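Local coordinates for protein phosphoglycerate kinase (Coxiella burnetii, PDB 4NG4) that catalyses the reversible transfer of a phosphoryl group between ATP and 3-phosphoglycerate in glycolysis, working as a monomer that binds ADP and magnesium, at residues Phe14-Asn19 with Leu177-Val182; Asn24-Ile29 with Tyr168-Cys173; Phe147-Phe152 with Leu391-Ile396. All coordinates share one frame; numbering follows the deposited sequence.

Interaction 1 of 3, residues Phe14-Asn19 with Leu177-Val182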
loop_
_atom_site.group_PDB
_atom_site.type_symbol
_atom_site.label_atom_id
_atom_site.label_comp_id
_atom_site.label_asym_id
_atom_site.label_seq_id
_atom_site.Cartn_x
_atom_site.Cartn_y
_atom_site.Cartn_z
ATOM N N PHE A 14 -14.197 -4.962 -13.522
ATOM C CA PHE A 14 -14.913 -6.039 -12.835
ATOM C C PHE A 14 -16.233 -5.549 -12.230
ATOM O O PHE A 14 -16.520 -4.353 -12.228
ATOM C CB PHE A 14 -14.029 -6.661 -11.747
ATOM C CG PHE A 14 -13.337 -5.663 -10.878
ATOM C CD1 PHE A 14 -14.052 -4.909 -9.961
ATOM C CD2 PHE A 14 -11.963 -5.485 -10.962
ATOM C CE1 PHE A 14 -13.415 -3.985 -9.154
ATOM C CE2 PHE A 14 -11.313 -4.569 -10.150
ATOM C CZ PHE A 14 -12.040 -3.817 -9.243
ATOM N N LEU A 15 -17.019 -6.488 -11.704
ATOM C CA LEU A 15 -18.316 -6.185 -11.087
ATOM C C LEU A 15 -18.183 -5.512 -9.721
ATOM O O LEU A 15 -17.212 -5.729 -8.998
ATOM C CB LEU A 15 -19.158 -7.456 -10.925
ATOM C CG LEU A 15 -19.632 -8.131 -12.206
ATOM C CD1 LEU A 15 -20.254 -9.482 -11.903
ATOM C CD2 LEU A 15 -20.598 -7.237 -12.942
ATOM N N SER A 16 -19.203 -4.725 -9.382
ATOM C CA SER A 16 -19.237 -3.942 -8.158
ATOM C C SER A 16 -20.481 -4.257 -7.327
ATOM O O SER A 16 -21.508 -4.686 -7.863
ATOM C CB SER A 16 -19.211 -2.455 -8.506
ATOM O OG SER A 16 -19.470 -1.667 -7.354
ATOM N N MET A 17 -20.376 -4.023 -6.019
ATOM C CA MET A 17 -21.491 -4.211 -5.086
ATOM C C MET A 17 -22.637 -3.223 -5.366
ATOM O O MET A 17 -23.810 -3.548 -5.187
ATOM C CB MET A 17 -20.977 -4.055 -3.645
ATOM C CG MET A 17 -22.033 -4.186 -2.554
ATOM S SD MET A 17 -21.341 -4.611 -0.944
ATOM C CE MET A 17 -22.403 -3.631 0.126
ATOM N N SER A 18 -22.285 -2.024 -5.819
ATOM C CA SER A 18 -23.256 -0.983 -6.149
ATOM C C SER A 18 -24.184 -1.357 -7.309
ATOM O O SER A 18 -25.330 -0.893 -7.368
ATOM C CB SER A 18 -22.523 0.318 -6.491
ATOM O OG SER A 18 -21.565 0.102 -7.511
ATOM N N ASN A 19 -23.680 -2.180 -8.227
ATOM C CA ASN A 19 -24.435 -2.570 -9.426
ATOM C C ASN A 19 -25.210 -3.882 -9.268
ATOM O O ASN A 19 -25.867 -4.331 -10.214
ATOM C CB ASN A 19 -23.495 -2.659 -10.637
ATOM C CG ASN A 19 -23.172 -1.294 -11.228
ATOM O OD1 ASN A 19 -24.036 -0.632 -11.802
ATOM N ND2 ASN A 19 -21.919 -0.876 -11.098
ATOM N N LEU A 177 -14.465 -0.068 -0.977
ATOM C CA LEU A 177 -13.107 0.278 -0.533
ATOM C C LEU A 177 -12.067 -0.133 -1.567
ATOM O O LEU A 177 -11.236 0.672 -1.963
ATOM C CB LEU A 177 -12.786 -0.333 0.832
ATOM C CG LEU A 177 -13.170 0.548 2.016
ATOM C CD1 LEU A 177 -14.659 0.889 1.987
ATOM C CD2 LEU A 177 -12.794 -0.146 3.311
ATOM N N LEU A 178 -12.143 -1.383 -2.016
ATOM C CA LEU A 178 -11.273 -1.889 -3.071
ATOM C C LEU A 178 -11.501 -1.026 -4.302
ATOM O O LEU A 178 -10.562 -0.783 -5.067
ATOM C CB LEU A 178 -11.558 -3.379 -3.329
ATOM C CG LEU A 178 -10.616 -4.186 -4.224
ATOM C CD1 LEU A 178 -10.688 -5.641 -3.846
ATOM C CD2 LEU A 178 -10.948 -3.997 -5.713
ATOM N N ILE A 179 -12.733 -0.506 -4.428
ATOM C CA ILE A 179 -13.066 0.438 -5.494
ATOM C C ILE A 179 -12.340 1.775 -5.332
ATOM O O ILE A 179 -11.754 2.271 -6.289
ATOM C CB ILE A 179 -14.580 0.696 -5.622
ATOM C CG1 ILE A 179 -15.295 -0.542 -6.166
ATOM C CG2 ILE A 179 -14.843 1.861 -6.553
ATOM C CD1 ILE A 179 -16.808 -0.464 -6.078
ATOM N N SER A 180 -12.377 2.367 -4.142
ATOM C CA SER A 180 -11.683 3.632 -3.928
ATOM C C SER A 180 -10.205 3.460 -4.222
ATOM O O SER A 180 -9.628 4.221 -5.006
ATOM C CB SER A 180 -11.873 4.143 -2.498
ATOM O OG SER A 180 -13.251 4.198 -2.166
ATOM N N GLU A 181 -9.608 2.442 -3.604
ATOM C CA GLU A 181 -8.185 2.175 -3.767
ATOM C C GLU A 181 -7.826 1.928 -5.233
ATOM O O GLU A 181 -6.847 2.475 -5.721
ATOM C CB GLU A 181 -7.741 0.996 -2.900
ATOM C CG GLU A 181 -6.213 0.816 -2.847
ATOM C CD GLU A 181 -5.548 1.379 -1.593
ATOM O OE1 GLU A 181 -6.238 1.864 -0.675
ATOM O OE2 GLU A 181 -4.314 1.311 -1.523
ATOM N N VAL A 182 -8.599 1.117 -5.944
ATOM C CA VAL A 182 -8.286 0.881 -7.351
ATOM C C VAL A 182 -8.456 2.172 -8.154
ATOM O O VAL A 182 -7.602 2.514 -8.964
ATOM C CB VAL A 182 -9.121 -0.254 -7.987
ATOM C CG1 VAL A 182 -10.589 0.128 -8.073
ATOM C CG2 VAL A 182 -8.589 -0.586 -9.368
#
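Phe14 and Ser16, in the N-terminal loop that precedes strand 26-31, meet Leu178, Ile179 and Val182 on helix 176-190. Phe14 carries most of the approach. Its CB points at the helix but is still about 7.3 Å from Leu178 CD2. With chi1 at 47°, CG lies between the backbone N and the carbonyl carbon, and this torsion swings the ring so that CZ faces Leu178 and Val182. Of the next two ring atoms, CE1 lies 4.2 Å and CE2 4.5 Å from Leu178 CD2. At the tip, CZ closes the gap, 3.7 Å from Leu178 CD2 and 4.4 Å from Val182 CG1. Leu178 and Val182 are one turn apart on the helix, joined by the bond from Val182 N to Leu178 O, so the tip of the ring meets a strip of two methyls. Both reach the ring obliquely. Two residues on, Ser16 touches Ile179 through its hydroxyl end, with OG 3.2 Å from Ile179 CD1. That oxygen is held within its own loop by a hydrogen bond to Ser18 OG, 2.7 Å long, in which either hydroxyl could be the donor. Around the pair, the backbone of Leu15 and Met17 bonds to Ala174 at the edge of the N-domain sheet, and the Phe14 side chain also lies on Ile394, Leu397 and Thr398 of helix 392-401. Helix 176-190 is the element by which the chain passes from the N-terminal to the C-terminal domain in this fold. Against it the loop makes no hydrogen bond and no ion pair; the contact is mostly apolar, with one serine hydroxyl lying against a methyl, and rests on van der Waals packing while the loop's polar bonds go to Ala174 and within itself.

Interaction 2 of 3, residues Asn24-Ile29 with Tyr168-Cys173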
loop_
_atom_site.group_PDB
_atom_site.type_symbol
_atom_site.label_atom_id
_atom_site.label_comp_id
_atom_site.label_asym_id
_atom_site.label_seq_id
_atom_site.Cartn_x
_atom_site.Cartn_y
_atom_site.Cartn_z
ATOM N N ASN A 24 -32.336 -9.387 0.483
ATOM C CA ASN A 24 -32.634 -10.695 1.086
ATOM C C ASN A 24 -31.638 -11.801 0.735
ATOM O O ASN A 24 -31.906 -12.980 0.968
ATOM C CB ASN A 24 -34.061 -11.141 0.716
ATOM C CG ASN A 24 -34.777 -11.811 1.863
ATOM O OD1 ASN A 24 -34.516 -12.969 2.190
ATOM N ND2 ASN A 24 -35.693 -11.081 2.481
ATOM N N LYS A 25 -30.487 -11.426 0.189
ATOM C CA LYS A 25 -29.486 -12.407 -0.204
ATOM C C LYS A 25 -28.491 -12.643 0.927
ATOM O O LYS A 25 -28.390 -11.846 1.864
ATOM C CB LYS A 25 -28.766 -11.953 -1.478
ATOM C CG LYS A 25 -29.582 -12.151 -2.757
ATOM C CD LYS A 25 -28.697 -12.026 -3.996
ATOM C CE LYS A 25 -29.330 -12.642 -5.237
ATOM N NZ LYS A 25 -28.291 -12.866 -6.288
ATOM N N ARG A 26 -27.779 -13.762 0.842
ATOM C CA ARG A 26 -26.659 -14.034 1.737
ATOM C C ARG A 26 -25.423 -13.426 1.113
ATOM O O ARG A 26 -25.047 -13.806 0.004
ATOM C CB ARG A 26 -26.450 -15.533 1.919
ATOM C CG ARG A 26 -27.582 -16.245 2.645
ATOM C CD ARG A 26 -27.289 -17.725 2.722
ATOM N NE ARG A 26 -27.467 -18.385 1.426
ATOM C CZ ARG A 26 -26.783 -19.453 1.004
ATOM N NH1 ARG A 26 -25.828 -20.009 1.752
ATOM N NH2 ARG A 26 -27.047 -19.971 -0.193
ATOM N N VAL A 27 -24.808 -12.479 1.819
ATOM C CA VAL A 27 -23.694 -11.708 1.279
ATOM C C VAL A 27 -22.486 -11.871 2.162
ATOM O O VAL A 27 -22.534 -11.586 3.356
ATOM C CB VAL A 27 -24.030 -10.205 1.166
ATOM C CG1 VAL A 27 -22.812 -9.422 0.691
ATOM C CG2 VAL A 27 -25.214 -9.992 0.220
ATOM N N MET A 28 -21.399 -12.308 1.543
ATOM C CA MET A 28 -20.153 -12.590 2.233
ATOM C C MET A 28 -19.144 -11.493 1.876
ATOM O O MET A 28 -18.667 -11.425 0.740
ATOM C CB MET A 28 -19.661 -13.970 1.803
ATOM C CG MET A 28 -18.856 -14.709 2.847
ATOM S SD MET A 28 -18.489 -16.394 2.320
ATOM C CE MET A 28 -18.887 -17.283 3.827
ATOM N N ILE A 29 -18.855 -10.621 2.841
ATOM C CA ILE A 29 -17.942 -9.497 2.642
ATOM C C ILE A 29 -16.586 -9.774 3.292
ATOM O O ILE A 29 -16.491 -9.860 4.510
ATOM C CB ILE A 29 -18.513 -8.199 3.248
ATOM C CG1 ILE A 29 -19.898 -7.904 2.683
ATOM C CG2 ILE A 29 -17.590 -7.019 2.976
ATOM C CD1 ILE A 29 -20.593 -6.785 3.419
ATOM N N TYR A 168 -15.133 -19.716 -7.160
ATOM C CA TYR A 168 -16.276 -20.660 -7.174
ATOM C C TYR A 168 -17.607 -20.130 -6.589
ATOM O O TYR A 168 -18.535 -20.909 -6.374
ATOM C CB TYR A 168 -15.891 -21.944 -6.417
ATOM C CG TYR A 168 -14.629 -22.614 -6.913
ATOM C CD1 TYR A 168 -14.630 -23.350 -8.097
ATOM C CD2 TYR A 168 -13.433 -22.512 -6.199
ATOM C CE1 TYR A 168 -13.478 -23.972 -8.568
ATOM C CE2 TYR A 168 -12.262 -23.130 -6.661
ATOM C CZ TYR A 168 -12.300 -23.861 -7.850
ATOM O OH TYR A 168 -11.164 -24.483 -8.326
ATOM N N ALA A 169 -17.696 -18.827 -6.320
ATOM C CA ALA A 169 -18.913 -18.235 -5.749
ATOM C C ALA A 169 -19.904 -17.865 -6.855
ATOM O O ALA A 169 -19.505 -17.285 -7.866
ATOM C CB ALA A 169 -18.573 -17.012 -4.921
ATOM N N LYS A 170 -21.184 -18.201 -6.651
ATOM C CA LYS A 170 -22.283 -17.911 -7.607
ATOM C C LYS A 170 -22.146 -16.558 -8.287
ATOM O O LYS A 170 -22.254 -16.451 -9.500
ATOM C CB LYS A 170 -23.638 -17.935 -6.883
ATOM C CG LYS A 170 -24.370 -19.282 -6.896
ATOM C CD LYS A 170 -25.045 -19.588 -5.550
ATOM C CE LYS A 170 -24.012 -20.095 -4.526
ATOM N NZ LYS A 170 -24.602 -20.425 -3.189
ATOM N N LEU A 171 -21.888 -15.535 -7.478
ATOM C CA LEU A 171 -21.768 -14.159 -7.939
ATOM C C LEU A 171 -20.622 -13.504 -7.152
ATOM O O LEU A 171 -20.620 -13.533 -5.922
ATOM C CB LEU A 171 -23.113 -13.452 -7.708
ATOM C CG LEU A 171 -23.714 -12.531 -8.780
ATOM C CD1 LEU A 171 -23.198 -12.836 -10.179
ATOM C CD2 LEU A 171 -25.248 -12.598 -8.758
ATOM N N ALA A 172 -19.627 -12.960 -7.852
ATOM C CA ALA A 172 -18.458 -12.353 -7.181
ATOM C C ALA A 172 -18.197 -10.935 -7.684
ATOM O O ALA A 172 -18.328 -10.658 -8.881
ATOM C CB ALA A 172 -17.222 -13.222 -7.363
ATOM N N CYS A 173 -17.832 -10.046 -6.763
ATOM C CA CYS A 173 -17.628 -8.635 -7.077
ATOM C C CYS A 173 -16.675 -7.972 -6.078
ATOM O O CYS A 173 -16.213 -8.604 -5.124
ATOM C CB CYS A 173 -18.967 -7.913 -7.063
ATOM S SG CYS A 173 -19.741 -7.950 -5.471
#
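Lys25 and Arg26 reach Leu171 and Lys170 at or just before the starts of two strands that are not direct neighbours. Strand 26-31 and strand 171-174 run parallel in the N-domain sheet with strand 146-149 between them, so no backbone bond joins the two segments and only long side chains at their beginnings bridge the gap. Lys25 is extended beyond CG and crosses Leu171 at about a right angle, ending with NZ 3.9 Å from Leu171 CD2. Arg26 takes a different course: its chain bends at chi3 (-74°) and meets the bent chain of Lys170 obliquely, NH2 lying 3.9 Å from Lys170 NZ. Each of these two cationic ends has a carbonyl partner in the loop and helix end before strand 146-149: Lys170 NZ bonds to Cys144 O, and Arg26 NH1 makes a weak bond to Glu142 O. The carboxylate of Asp145 also takes a hydrogen bond from Arg26 N. No hydrogen bond crosses the contact. Lys25 meets Leu171 by packing alone, and the two like charges, on the surface at the N-terminal ends of the strands, probably have their repulsion offset by those outside acceptors and by solvent.

Interaction 3 of 3, residues Phe147-Phe152 with Leu391-Ile396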
loop_
_atom_site.group_PDB
_atom_site.type_symbol
_atom_site.label_atom_id
_atom_site.label_comp_id
_atom_site.label_asym_id
_atom_site.label_seq_id
_atom_site.Cartn_x
_atom_site.Cartn_y
_atom_site.Cartn_z
ATOM N N PHE A 147 -20.376 -13.006 -3.190
ATOM C CA PHE A 147 -19.125 -12.712 -2.494
ATOM C C PHE A 147 -18.633 -11.327 -2.873
ATOM O O PHE A 147 -18.565 -11.001 -4.056
ATOM C CB PHE A 147 -18.053 -13.743 -2.842
ATOM C CG PHE A 147 -16.715 -13.467 -2.204
ATOM C CD1 PHE A 147 -16.594 -13.402 -0.824
ATOM C CD2 PHE A 147 -15.580 -13.268 -2.981
ATOM C CE1 PHE A 147 -15.380 -13.159 -0.224
ATOM C CE2 PHE A 147 -14.358 -13.012 -2.388
ATOM C CZ PHE A 147 -14.258 -12.961 -1.004
ATOM N N VAL A 148 -18.280 -10.531 -1.865
ATOM C CA VAL A 148 -17.776 -9.182 -2.071
ATOM C C VAL A 148 -16.346 -9.075 -1.532
ATOM O O VAL A 148 -16.146 -9.061 -0.313
ATOM C CB VAL A 148 -18.668 -8.150 -1.364
ATOM C CG1 VAL A 148 -18.218 -6.749 -1.697
ATOM C CG2 VAL A 148 -20.093 -8.337 -1.781
ATOM N N MET A 149 -15.365 -9.025 -2.436
ATOM C CA MET A 149 -13.976 -8.790 -2.057
ATOM C C MET A 149 -13.780 -7.309 -1.837
ATOM O O MET A 149 -13.647 -6.548 -2.792
ATOM C CB MET A 149 -12.997 -9.295 -3.126
ATOM C CG MET A 149 -11.500 -9.083 -2.789
ATOM S SD MET A 149 -11.064 -9.498 -1.088
ATOM C CE MET A 149 -9.314 -9.826 -1.235
ATOM N N ASP A 150 -13.742 -6.916 -0.570
ATOM C CA ASP A 150 -13.582 -5.528 -0.178
ATOM C C ASP A 150 -12.295 -5.357 0.633
ATOM O O ASP A 150 -12.263 -4.550 1.558
ATOM C CB ASP A 150 -14.801 -5.122 0.651
ATOM C CG ASP A 150 -14.914 -3.627 0.858
ATOM O OD1 ASP A 150 -14.723 -2.857 -0.119
ATOM O OD2 ASP A 150 -15.217 -3.224 2.008
ATOM N N ALA A 151 -11.239 -6.098 0.270
ATOM C CA ALA A 151 -9.997 -6.157 1.067
ATOM C C ALA A 151 -8.683 -6.033 0.249
ATOM O O ALA A 151 -7.886 -6.988 0.166
ATOM C CB ALA A 151 -9.991 -7.441 1.884
ATOM N N PHE A 152 -8.446 -4.849 -0.325
ATOM C CA PHE A 152 -7.267 -4.618 -1.172
ATOM C C PHE A 152 -5.932 -4.925 -0.469
ATOM O O PHE A 152 -4.991 -5.407 -1.110
ATOM C CB PHE A 152 -7.251 -3.179 -1.709
ATOM C CG PHE A 152 -6.129 -2.898 -2.685
ATOM C CD1 PHE A 152 -6.292 -3.149 -4.041
ATOM C CD2 PHE A 152 -4.921 -2.385 -2.252
ATOM C CE1 PHE A 152 -5.268 -2.900 -4.949
ATOM C CE2 PHE A 152 -3.901 -2.129 -3.151
ATOM C CZ PHE A 152 -4.074 -2.390 -4.503
ATOM N N LEU A 391 -2.852 -8.844 -9.577
ATOM C CA LEU A 391 -3.205 -9.263 -8.220
ATOM C C LEU A 391 -4.338 -10.287 -8.258
ATOM O O LEU A 391 -5.405 -9.983 -8.776
ATOM C CB LEU A 391 -3.632 -8.065 -7.364
ATOM C CG LEU A 391 -2.493 -7.293 -6.691
ATOM C CD1 LEU A 391 -1.525 -6.713 -7.719
ATOM C CD2 LEU A 391 -3.060 -6.204 -5.781
ATOM N N PRO A 392 -4.121 -11.489 -7.684
ATOM C CA PRO A 392 -5.083 -12.591 -7.793
ATOM C C PRO A 392 -6.529 -12.240 -7.481
ATOM O O PRO A 392 -7.424 -12.708 -8.176
ATOM C CB PRO A 392 -4.578 -13.597 -6.762
ATOM C CG PRO A 392 -3.126 -13.340 -6.672
ATOM C CD PRO A 392 -2.944 -11.877 -6.880
ATOM N N ALA A 393 -6.761 -11.448 -6.442
ATOM C CA ALA A 393 -8.123 -11.082 -6.063
ATOM C C ALA A 393 -8.818 -10.355 -7.196
ATOM O O ALA A 393 -9.972 -10.646 -7.506
ATOM C CB ALA A 393 -8.116 -10.216 -4.830
ATOM N N ILE A 394 -8.096 -9.416 -7.803
ATOM C CA ILE A 394 -8.621 -8.560 -8.869
ATOM C C ILE A 394 -8.851 -9.333 -10.161
ATOM O O ILE A 394 -9.853 -9.125 -10.856
ATOM C CB ILE A 394 -7.658 -7.392 -9.147
ATOM C CG1 ILE A 394 -7.653 -6.425 -7.955
ATOM C CG2 ILE A 394 -8.040 -6.665 -10.433
ATOM C CD1 ILE A 394 -6.302 -5.777 -7.685
ATOM N N LYS A 395 -7.924 -10.222 -10.481
ATOM C CA LYS A 395 -8.034 -11.026 -11.676
ATOM C C LYS A 395 -9.392 -11.726 -11.699
ATOM O O LYS A 395 -10.150 -11.596 -12.663
ATOM C CB LYS A 395 -6.898 -12.051 -11.740
ATOM C CG LYS A 395 -6.653 -12.588 -13.138
ATOM C CD LYS A 395 -5.762 -13.825 -13.139
ATOM C CE LYS A 395 -5.347 -14.204 -14.562
ATOM N NZ LYS A 395 -4.911 -15.631 -14.687
ATOM N N ILE A 396 -9.711 -12.429 -10.614
ATOM C CA ILE A 396 -10.925 -13.225 -10.549
ATOM C C ILE A 396 -12.176 -12.351 -10.591
ATOM O O ILE A 396 -13.162 -12.728 -11.224
ATOM C CB ILE A 396 -10.957 -14.150 -9.301
ATOM C CG1 ILE A 396 -9.716 -15.041 -9.263
ATOM C CG2 ILE A 396 -12.214 -15.037 -9.308
ATOM C CD1 ILE A 396 -9.750 -16.083 -8.169
#
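Met149 and Phe152 both set CG anti to the backbone N (chi1 -180° and -175°), and both reach helix 392-401 or the residue just before it. In Met149 the chain then bends at chi2 (44°), which folds the thioether back so that two of its carbons address one methyl: CE stands 3.8 Å from Ala393 CB, and CG 4.1 Å from that same CB. Ala393 CB points toward the strand and takes both contacts. Phe152, beyond the end of strand 146-149, meets the helix start with CE1 and CZ. Its CE1 is 4.1 Å from Leu391 CD2 and also 4.1 Å from Ile394 CD1, so the two methyls, from residues about a turn apart, sit side by side before one ring atom. The adjacent CZ is likewise 4.1 Å from Leu391 CD2. The side chains of Phe152 and Leu391 cross at about a right angle, while Ile394 passes the ring at a slant. All these contacts are apolar, and no hydrogen bond ties the two segments. Buried between sheet and helix, this packing brings the C-terminal helix of the chain back onto the N-terminal domain, an arrangement familiar from phosphoglycerate kinases. Strand 146-149 lies in the sheet between strands 26-31 and 171-174, with backbone bonds from Val148 to Met28 and from Phe147 to Leu171. On the helical side, Met149 also touches Thr162 of helix 160-168 and Leu178 of helix 176-190, while Phe152 rests on Glu181 and Leu185 of that latter helix.

Overall arrangement
All three interactions belong to the N-terminal domain side of the molecule, but at different depths. Interaction 3 is the buried one, closing the C-terminal helix over the end of strand 146-149; interactions 1 and 2 are surface contacts. Interactions 1 and 3 have centres about 9 Å apart and meet through Asp150, whose OD1 bonds to Leu177 N, and through Leu178 and Glu181. Interactions 1 and 2 touch where Leu15 packs on Cys173, strand 171-174 leading straight into helix 176-190. Interaction 2 shares the sheet with interaction 3. Chemically, interactions 1 and 3 are mainly aliphatic and aromatic packing against helices, whereas interaction 2, at the starts of the strands, places cationic ends together.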